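Local coordinates for Phosphoglucomutase/phosphomannomutase family protein (Burkholderia thailandensis, PDB 3UW2) that probably transfers a phosphoryl group within phosphosugars, as an intramolecular phosphotransferase of the phosphohexose mutase family, and binds a metal ion, at residues A[281-293]-A[302-316]. Sequence-based numbering, arbitrary orientation.
Sequences YPDRQLMLFAEEV and IIYDVKCTRNLARWV. With EDO (1,2-ethanediol), chain G.
D283, in the first turn of helix 282-293, takes the backbone N-H of T309 on its carboxylate. OD2 accepts from T309 N at 2.7 Å, through the lone pair that points away from OD1. The bond is moderately bent, at 146°. CG of D283 is rotated between its own backbone N and carbonyl carbon, which brings OD2 to T309 N. A bound 1,2-ethanediol, probably from the crystallisation liquor, gives the same oxygen a second hydrogen bond and is itself bonded to R454. The T309 hydroxyl serves its own segment, accepting from N311 N at 2.9 Å to cap the turn into helix 311-316. It also has a hydrogen bond with E456.

M287 and W315 form the second polar link and the main aromatic contact. The indole NE1 donates to M287 O at 2.8 Å, but the bond is weak and strongly bent. CB of M287 lies over one face of the indole, 3.6 Å from the centre of its five-membered ring, a CH-pi contact. SD approaches that ring obliquely, a Met-aromatic contact. The chain bends at its last torsion, and CE meets T309 CG2. E291 brings OE1 to the indole edge near CZ2, with carboxylate and ring planes nearly perpendicular.

Apolar contacts fill the rest. CG of M287 touches L312 CD2 at 3.6 Å. L286 places CD2 on Y304 CB at 3.7 Å and also meets I302 and L312. A290 CB touches I302 CG1 and V316 CG2.

Helix 282-293 runs nearly antiparallel to strand 302-305 (172°) and nearly parallel to helix 311-316 (10°). The three make a helix-strand-helix unit of the alpha/beta/alpha domain III. Strand 301-305 lies between strands 322-326 and 344-346, while helix 364-375 packs against L288, F289 and V293.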
loop_
_atom_site.group_PDB
_atom_site.type_symbol
_atom_site.label_atom_id
_atom_site.label_comp_id
_atom_site.label_asym_id
_atom_site.label_seq_id
_atom_site.Cartn_x
_atom_site.Cartn_y
_atom_site.Cartn_z
ATOM N N TYR A 281 -11.985 -4.057 7.217
ATOM C CA TYR A 281 -10.853 -3.111 7.188
ATOM C C TYR A 281 -9.530 -3.825 7.361
ATOM O O TYR A 281 -9.480 -4.925 7.921
ATOM C CB TYR A 281 -11.011 -1.997 8.228
ATOM C CG TYR A 281 -12.100 -1.092 7.799
ATOM C CD1 TYR A 281 -13.324 -1.072 8.469
ATOM C CD2 TYR A 281 -11.957 -0.328 6.643
ATOM C CE1 TYR A 281 -14.383 -0.279 8.014
ATOM C CE2 TYR A 281 -13.001 0.460 6.163
ATOM C CZ TYR A 281 -14.214 0.487 6.859
ATOM O OH TYR A 281 -15.240 1.283 6.390
ATOM N N PRO A 282 -8.448 -3.241 6.837
ATOM C CA PRO A 282 -7.219 -4.048 6.863
ATOM C C PRO A 282 -6.685 -4.300 8.277
ATOM O O PRO A 282 -5.967 -5.248 8.432
ATOM C CB PRO A 282 -6.222 -3.218 6.041
ATOM C CG PRO A 282 -7.132 -2.455 5.087
ATOM C CD PRO A 282 -8.401 -2.165 5.825
ATOM N N ASP A 283 -7.020 -3.509 9.315
ATOM C CA ASP A 283 -6.524 -3.949 10.605
ATOM C C ASP A 283 -7.184 -5.298 11.021
ATOM O O ASP A 283 -6.540 -6.084 11.771
ATOM C CB ASP A 283 -6.648 -2.879 11.711
ATOM C CG ASP A 283 -8.019 -2.297 11.815
ATOM O OD1 ASP A 283 -8.918 -2.635 10.975
ATOM O OD2 ASP A 283 -8.190 -1.477 12.767
ATOM N N ARG A 284 -8.451 -5.549 10.582
ATOM C CA ARG A 284 -9.082 -6.863 10.903
ATOM C C ARG A 284 -8.520 -7.989 10.069
ATOM O O ARG A 284 -8.263 -9.087 10.569
ATOM C CB ARG A 284 -10.596 -6.817 10.801
ATOM C CG ARG A 284 -11.186 -5.960 11.916
ATOM C CD ARG A 284 -12.640 -5.757 11.601
ATOM N NE ARG A 284 -13.460 -6.794 12.187
ATOM C CZ ARG A 284 -14.651 -7.118 11.704
ATOM N NH1 ARG A 284 -15.106 -6.543 10.590
ATOM N NH2 ARG A 284 -15.385 -8.031 12.307
ATOM N N GLN A 285 -8.306 -7.710 8.789
ATOM C CA GLN A 285 -7.574 -8.646 7.928
ATOM C C GLN A 285 -6.231 -9.107 8.542
ATOM O O GLN A 285 -5.871 -10.280 8.438
ATOM C CB GLN A 285 -7.300 -8.010 6.578
ATOM C CG GLN A 285 -8.567 -7.694 5.720
ATOM C CD GLN A 285 -8.136 -7.086 4.372
ATOM O OE1 GLN A 285 -7.213 -7.616 3.677
ATOM N NE2 GLN A 285 -8.713 -5.941 4.032
ATOM N N LEU A 286 -5.444 -8.164 9.012
ATOM C CA LEU A 286 -4.139 -8.458 9.620
ATOM C C LEU A 286 -4.273 -9.389 10.829
ATOM O O LEU A 286 -3.405 -10.237 11.031
ATOM C CB LEU A 286 -3.392 -7.172 10.025
ATOM C CG LEU A 286 -1.921 -7.356 10.418
ATOM C CD1 LEU A 286 -1.136 -7.798 9.190
ATOM C CD2 LEU A 286 -1.359 -6.053 10.948
ATOM N N MET A 287 -5.339 -9.235 11.640
ATOM C CA MET A 287 -5.552 -10.219 12.732
ATOM C C MET A 287 -5.626 -11.657 12.184
ATOM O O MET A 287 -5.041 -12.587 12.742
ATOM C CB MET A 287 -6.758 -9.838 13.594
ATOM C CG MET A 287 -6.427 -8.601 14.448
ATOM S SD MET A 287 -7.595 -8.018 15.704
ATOM C CE MET A 287 -8.845 -7.146 14.760
ATOM N N LEU A 288 -6.296 -11.830 11.038
ATOM C CA LEU A 288 -6.558 -13.167 10.557
ATOM C C LEU A 288 -5.248 -13.746 9.998
ATOM O O LEU A 288 -4.909 -14.951 10.168
ATOM C CB LEU A 288 -7.682 -13.098 9.471
ATOM C CG LEU A 288 -8.205 -14.392 8.857
ATOM C CD1 LEU A 288 -9.175 -15.112 9.830
ATOM C CD2 LEU A 288 -8.897 -14.167 7.483
ATOM N N PHE A 289 -4.509 -12.887 9.310
ATOM C CA PHE A 289 -3.197 -13.312 8.800
ATOM C C PHE A 289 -2.184 -13.612 9.946
ATOM O O PHE A 289 -1.421 -14.563 9.892
ATOM C CB PHE A 289 -2.655 -12.176 7.902
ATOM C CG PHE A 289 -3.411 -12.036 6.617
ATOM C CD1 PHE A 289 -3.603 -13.174 5.789
ATOM C CD2 PHE A 289 -3.804 -10.769 6.159
ATOM C CE1 PHE A 289 -4.301 -13.064 4.583
ATOM C CE2 PHE A 289 -4.503 -10.652 4.936
ATOM C CZ PHE A 289 -4.741 -11.816 4.161
ATOM N N ALA A 290 -2.158 -12.750 10.951
ATOM C CA ALA A 290 -1.229 -12.881 12.071
ATOM C C ALA A 290 -1.517 -14.205 12.755
ATOM O O ALA A 290 -0.596 -14.889 13.195
ATOM C CB ALA A 290 -1.467 -11.738 13.093
ATOM N N GLU A 291 -2.789 -14.542 12.934
ATOM C CA GLU A 291 -3.083 -15.797 13.580
ATOM C C GLU A 291 -2.459 -16.959 12.797
ATOM O O GLU A 291 -1.779 -17.815 13.369
ATOM C CB GLU A 291 -4.591 -15.967 13.761
ATOM C CG GLU A 291 -5.063 -17.386 14.095
ATOM C CD GLU A 291 -6.584 -17.429 14.349
ATOM O OE1 GLU A 291 -7.371 -16.783 13.593
ATOM O OE2 GLU A 291 -6.979 -18.096 15.326
ATOM N N GLU A 292 -2.698 -17.013 11.509
ATOM C CA GLU A 292 -2.152 -18.117 10.709
ATOM C C GLU A 292 -0.577 -18.088 10.678
ATOM O O GLU A 292 0.092 -19.115 10.873
ATOM C CB GLU A 292 -2.737 -18.034 9.294
ATOM C CG GLU A 292 -2.473 -19.282 8.453
ATOM C CD GLU A 292 -1.016 -19.450 8.044
ATOM O OE1 GLU A 292 -0.353 -18.429 7.757
ATOM O OE2 GLU A 292 -0.516 -20.612 8.039
ATOM N N VAL A 293 0.006 -16.899 10.475
ATOM C CA VAL A 293 1.477 -16.768 10.441
ATOM C C VAL A 293 2.087 -17.169 11.778
ATOM O O VAL A 293 3.054 -17.912 11.818
ATOM C CB VAL A 293 1.876 -15.331 10.004
ATOM C CG1 VAL A 293 3.357 -14.957 10.249
ATOM C CG2 VAL A 293 1.463 -15.108 8.567
ATOM N N ILE A 302 4.687 -8.783 14.918
ATOM C CA ILE A 302 3.737 -8.446 13.840
ATOM C C ILE A 302 3.664 -6.940 13.867
ATOM O O ILE A 302 3.375 -6.348 14.931
ATOM C CB ILE A 302 2.328 -9.025 14.131
ATOM C CG1 ILE A 302 2.381 -10.563 14.321
ATOM C CG2 ILE A 302 1.293 -8.555 13.059
ATOM C CD1 ILE A 302 2.826 -11.362 13.098
ATOM N N ILE A 303 4.007 -6.313 12.755
ATOM C CA ILE A 303 4.074 -4.842 12.673
ATOM C C ILE A 303 2.764 -4.232 12.132
ATOM O O ILE A 303 2.227 -4.703 11.145
ATOM C CB ILE A 303 5.259 -4.394 11.772
ATOM C CG1 ILE A 303 6.601 -4.958 12.351
ATOM C CG2 ILE A 303 5.302 -2.830 11.697
ATOM C CD1 ILE A 303 7.793 -4.990 11.342
ATOM N N TYR A 304 2.269 -3.171 12.762
ATOM C CA TYR A 304 1.174 -2.453 12.178
ATOM C C TYR A 304 1.324 -0.973 12.571
ATOM O O TYR A 304 2.177 -0.639 13.395
ATOM C CB TYR A 304 -0.150 -3.018 12.696
ATOM C CG TYR A 304 -0.232 -3.090 14.222
ATOM C CD1 TYR A 304 -0.820 -2.045 14.974
ATOM C CD2 TYR A 304 0.249 -4.202 14.907
ATOM C CE1 TYR A 304 -0.923 -2.118 16.352
ATOM C CE2 TYR A 304 0.142 -4.299 16.294
ATOM C CZ TYR A 304 -0.449 -3.258 17.008
ATOM O OH TYR A 304 -0.567 -3.356 18.390
ATOM N N ASP A 305 0.479 -0.091 12.041
ATOM C CA ASP A 305 0.711 1.343 12.232
ATOM C C ASP A 305 -0.244 1.903 13.297
ATOM O O ASP A 305 -1.193 1.237 13.720
ATOM C CB ASP A 305 0.638 2.051 10.861
ATOM C CG ASP A 305 -0.820 2.169 10.307
ATOM O OD1 ASP A 305 -1.557 1.148 10.227
ATOM O OD2 ASP A 305 -1.222 3.319 9.970
ATOM N N VAL A 306 0.028 3.108 13.787
ATOM C CA VAL A 306 -0.796 3.742 14.792
ATOM C C VAL A 306 -2.270 4.051 14.454
ATOM O O VAL A 306 -3.018 4.549 15.320
ATOM C CB VAL A 306 -0.171 5.072 15.167
ATOM C CG1 VAL A 306 1.091 4.835 16.043
ATOM C CG2 VAL A 306 0.040 5.908 13.897
ATOM N N LYS A 307 -2.678 3.888 13.216
ATOM C CA LYS A 307 -4.121 3.980 12.898
ATOM C C LYS A 307 -4.945 2.701 13.177
ATOM O O LYS A 307 -6.148 2.715 12.972
ATOM C CB LYS A 307 -4.311 4.312 11.416
ATOM C CG LYS A 307 -3.867 5.737 11.060
ATOM C CD LYS A 307 -3.903 6.010 9.550
ATOM C CE LYS A 307 -3.561 7.488 9.306
ATOM N NZ LYS A 307 -3.812 7.924 7.900
ATOM N N CYS A 308 -4.296 1.578 13.557
ATOM C CA CYS A 308 -4.954 0.270 13.599
ATOM C C CYS A 308 -5.735 0.100 14.905
ATOM O O CYS A 308 -5.398 0.726 15.872
ATOM C CB CYS A 308 -3.950 -0.856 13.454
ATOM S SG CYS A 308 -3.414 -1.054 11.727
ATOM N N THR A 309 -6.743 -0.769 14.912
ATOM C CA THR A 309 -7.548 -1.075 16.127
ATOM C C THR A 309 -6.721 -1.363 17.393
ATOM O O THR A 309 -5.678 -2.006 17.329
ATOM C CB THR A 309 -8.514 -2.273 15.895
ATOM O OG1 THR A 309 -9.234 -2.530 17.093
ATOM C CG2 THR A 309 -7.810 -3.502 15.523
ATOM N N ARG A 310 -7.193 -0.841 18.525
ATOM C CA ARG A 310 -6.710 -1.219 19.871
ATOM C C ARG A 310 -6.681 -2.782 19.962
ATOM O O ARG A 310 -5.829 -3.361 20.632
ATOM C CB ARG A 310 -7.597 -0.545 20.960
ATOM C CG ARG A 310 -6.924 -0.441 22.351
ATOM C CD ARG A 310 -7.638 0.393 23.441
ATOM N NE ARG A 310 -8.435 -0.411 24.382
ATOM C CZ ARG A 310 -9.491 -1.165 24.041
ATOM N NH1 ARG A 310 -10.169 -1.853 24.971
ATOM N NH2 ARG A 310 -9.886 -1.242 22.770
ATOM N N ASN A 311 -7.561 -3.463 19.237
ATOM C CA ASN A 311 -7.680 -4.943 19.370
ATOM C C ASN A 311 -6.489 -5.752 18.885
ATOM O O ASN A 311 -6.314 -6.898 19.262
ATOM C CB ASN A 311 -8.947 -5.456 18.654
ATOM C CG ASN A 311 -10.213 -4.996 19.324
ATOM O OD1 ASN A 311 -10.279 -4.898 20.550
ATOM N ND2 ASN A 311 -11.246 -4.743 18.522
ATOM N N LEU A 312 -5.673 -5.174 18.027
ATOM C CA LEU A 312 -4.539 -5.921 17.513
ATOM C C LEU A 312 -3.480 -6.354 18.547
ATOM O O LEU A 312 -3.007 -7.491 18.507
ATOM C CB LEU A 312 -3.868 -5.126 16.342
ATOM C CG LEU A 312 -4.213 -5.590 14.937
ATOM C CD1 LEU A 312 -3.942 -4.510 13.865
ATOM C CD2 LEU A 312 -3.350 -6.825 14.644
ATOM N N ALA A 313 -3.097 -5.459 19.438
ATOM C CA ALA A 313 -2.072 -5.782 20.441
ATOM C C ALA A 313 -2.440 -7.077 21.193
ATOM O O ALA A 313 -1.625 -8.009 21.276
ATOM C CB ALA A 313 -1.900 -4.628 21.441
ATOM N N ARG A 314 -3.658 -7.099 21.761
ATOM C CA ARG A 314 -4.130 -8.218 22.566
ATOM C C ARG A 314 -4.252 -9.500 21.707
ATOM O O ARG A 314 -3.788 -10.597 22.082
ATOM C CB ARG A 314 -5.487 -7.873 23.192
ATOM C CG ARG A 314 -6.043 -9.033 24.025
ATOM C CD ARG A 314 -7.483 -8.797 24.507
ATOM N NE ARG A 314 -7.392 -8.045 25.748
ATOM C CZ ARG A 314 -6.981 -8.551 26.920
ATOM N NH1 ARG A 314 -6.656 -9.834 27.034
ATOM N NH2 ARG A 314 -6.908 -7.778 27.994
ATOM N N TRP A 315 -4.831 -9.339 20.523
ATOM C CA TRP A 315 -4.955 -10.448 19.597
ATOM C C TRP A 315 -3.604 -11.071 19.312
ATOM O O TRP A 315 -3.427 -12.325 19.417
ATOM C CB TRP A 315 -5.605 -9.932 18.337
ATOM C CG TRP A 315 -5.728 -10.977 17.284
ATOM C CD1 TRP A 315 -4.794 -11.297 16.317
ATOM C CD2 TRP A 315 -6.859 -11.913 17.060
ATOM N NE1 TRP A 315 -5.251 -12.327 15.542
ATOM C CE2 TRP A 315 -6.486 -12.721 15.908
ATOM C CE3 TRP A 315 -8.103 -12.121 17.660
ATOM C CZ2 TRP A 315 -7.320 -13.708 15.400
ATOM C CZ3 TRP A 315 -8.961 -13.117 17.125
ATOM C CH2 TRP A 315 -8.562 -13.901 16.030
ATOM N N VAL A 316 -2.635 -10.228 18.960
ATOM C CA VAL A 316 -1.314 -10.759 18.579
ATOM C C VAL A 316 -0.668 -11.482 19.778
ATOM O O VAL A 316 -0.131 -12.588 19.609
ATOM C CB VAL A 316 -0.341 -9.672 18.049
ATOM C CG1 VAL A 316 1.125 -10.176 18.056
ATOM C CG2 VAL A 316 -0.792 -9.201 16.644
HETATM C C1 EDO G . -8.890 1.772 13.629
HETATM O O1 EDO G . -9.739 0.688 13.233
HETATM C C2 EDO G . -9.718 3.045 13.822
HETATM O O2 EDO G . -10.175 3.384 12.515
#